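Local coordinates for alpha-actinin-like protein 1 (Schizosaccharomyces pombe, PDB 5BVR), which binds actin filaments through a tandem pair of calponin-homology domains and takes part in actin-ring formation, cytokinesis and septation, at residues Leu159-Ala163 against Tyr175-Lys180. Numbering follows the deposited sequence.
Sequences LAFCA and YNKLDK
Leu159-Ala163 is the first turn of helix 159-168, closed by Ala163 N to Leu159 O at 2.7 Å; Tyr175-Lys180 opens with a 3-10 turn (Leu178 N to Tyr175 O, 3.1 Å), then runs extended through Leu178 and Asp179, with Lys180 returning to helical angles. The chain runs out along the helix and comes back in reverse order, pairing Ala163 with Tyr175 (CA-CA 6.7 Å) and Leu159 with Lys180 (CA-CA 7.2 Å). No hydrogen bond joins the segments; 279 Å² is buried by van der Waals contact alone. Tyr175, chi1 t (-176°), turns a ring edge (CD1 and CE1) to the helix backbone: Leu159 O, 3.8 Å from Tyr175 CE1, and Cys162 C, 4.0 Å from Tyr175 CD1, lie at the ring edge, and Ala163 CB is 3.9 Å from Tyr175 CE1. Among the aliphatic contacts, Leu178 (mt) places CD1 3.9 Å from Cys162 CB and 4.4 Å from Leu159 CD2. Leu159, also mt, meets the methylene chain of Lys180, with CD1 3.9 Å from Lys180 CD. The arrangement is a loop folded back over the helix it follows, within the second calponin-homology domain of the tandem actin-binding domain. Phe161 points into the domain interior against Phe191 and Tyr223, Tyr142 meets the Tyr175 ring edge-to-face, and Leu178 also touches Asn186 and Leu189, so the loop bridges helices 159-168 and 183-198.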
# COMPACT_ATOMS: atom_id res chain seq x y z
N LEU A 159 13.04 -12.45 -6.85
CA LEU A 159 14.06 -11.90 -7.75
C LEU A 159 13.66 -10.55 -8.29
O LEU A 159 14.54 -9.68 -8.48
CB LEU A 159 14.38 -12.84 -8.90
CG LEU A 159 15.14 -14.10 -8.49
CD1 LEU A 159 15.30 -15.04 -9.70
CD2 LEU A 159 16.50 -13.76 -7.88
N ALA A 160 12.38 -10.34 -8.59
CA ALA A 160 11.97 -9.03 -9.13
C ALA A 160 12.27 -7.91 -8.12
O ALA A 160 12.76 -6.84 -8.51
CB ALA A 160 10.50 -9.02 -9.54
N PHE A 161 11.98 -8.13 -6.84
CA PHE A 161 12.30 -7.16 -5.81
C PHE A 161 13.81 -6.91 -5.78
O PHE A 161 14.25 -5.76 -5.73
CB PHE A 161 11.83 -7.57 -4.41
CG PHE A 161 10.34 -7.53 -4.23
CD1 PHE A 161 9.65 -6.34 -4.26
CD2 PHE A 161 9.62 -8.69 -3.98
CE1 PHE A 161 8.27 -6.28 -4.06
CE2 PHE A 161 8.23 -8.63 -3.77
CZ PHE A 161 7.58 -7.43 -3.83
N CYS A 162 14.59 -7.98 -5.81
CA CYS A 162 16.05 -7.84 -5.78
C CYS A 162 16.57 -7.09 -7.00
O CYS A 162 17.46 -6.25 -6.87
CB CYS A 162 16.75 -9.18 -5.67
SG CYS A 162 16.57 -9.98 -4.04
N ALA A 163 15.99 -7.37 -8.17
CA ALA A 163 16.44 -6.74 -9.41
C ALA A 163 16.11 -5.25 -9.38
O ALA A 163 16.92 -4.43 -9.82
CB ALA A 163 15.80 -7.38 -10.60
N TYR A 175 23.28 -8.51 -7.12
CA TYR A 175 22.30 -9.43 -7.71
C TYR A 175 22.95 -10.71 -8.28
O TYR A 175 22.43 -11.81 -8.12
CB TYR A 175 21.54 -8.70 -8.81
CG TYR A 175 20.44 -9.51 -9.42
CD1 TYR A 175 19.16 -9.51 -8.87
CD2 TYR A 175 20.67 -10.32 -10.53
CE1 TYR A 175 18.15 -10.26 -9.42
CE2 TYR A 175 19.68 -11.07 -11.08
CZ TYR A 175 18.42 -11.04 -10.53
OH TYR A 175 17.43 -11.81 -11.08
N ASN A 176 24.08 -10.55 -8.95
CA ASN A 176 24.71 -11.68 -9.61
C ASN A 176 25.29 -12.71 -8.65
O ASN A 176 25.56 -13.84 -9.03
CB ASN A 176 25.78 -11.18 -10.58
CG ASN A 176 25.18 -10.32 -11.67
OD1 ASN A 176 24.12 -10.64 -12.21
ND2 ASN A 176 25.85 -9.21 -11.99
N LYS A 177 25.46 -12.31 -7.39
CA LYS A 177 25.98 -13.21 -6.36
C LYS A 177 24.86 -13.98 -5.63
O LYS A 177 25.14 -14.88 -4.85
CB LYS A 177 26.82 -12.42 -5.36
CG LYS A 177 28.32 -12.66 -5.47
CD LYS A 177 28.73 -13.96 -4.78
CE LYS A 177 30.25 -14.15 -4.78
NZ LYS A 177 30.68 -15.18 -3.79
N LEU A 178 23.60 -13.62 -5.87
CA LEU A 178 22.49 -14.34 -5.24
C LEU A 178 22.41 -15.78 -5.70
O LEU A 178 22.70 -16.09 -6.85
CB LEU A 178 21.15 -13.67 -5.58
CG LEU A 178 20.98 -12.21 -5.16
CD1 LEU A 178 19.67 -11.70 -5.70
CD2 LEU A 178 21.03 -12.08 -3.66
N ASP A 179 21.99 -16.65 -4.78
CA ASP A 179 21.57 -17.99 -5.12
C ASP A 179 20.11 -17.85 -5.53
O ASP A 179 19.24 -17.67 -4.67
CB ASP A 179 21.72 -18.90 -3.91
CG ASP A 179 21.04 -20.25 -4.10
OD1 ASP A 179 20.56 -20.57 -5.22
OD2 ASP A 179 20.98 -21.00 -3.10
N LYS A 180 19.86 -17.86 -6.84
CA LYS A 180 18.54 -17.58 -7.37
C LYS A 180 17.48 -18.57 -6.88
O LYS A 180 16.28 -18.27 -6.93
CB LYS A 180 18.56 -17.54 -8.91
CG LYS A 180 19.29 -16.34 -9.50
CD LYS A 180 18.84 -16.04 -10.93
CE LYS A 180 19.45 -14.73 -11.45
NZ LYS A 180 20.96 -14.76 -11.40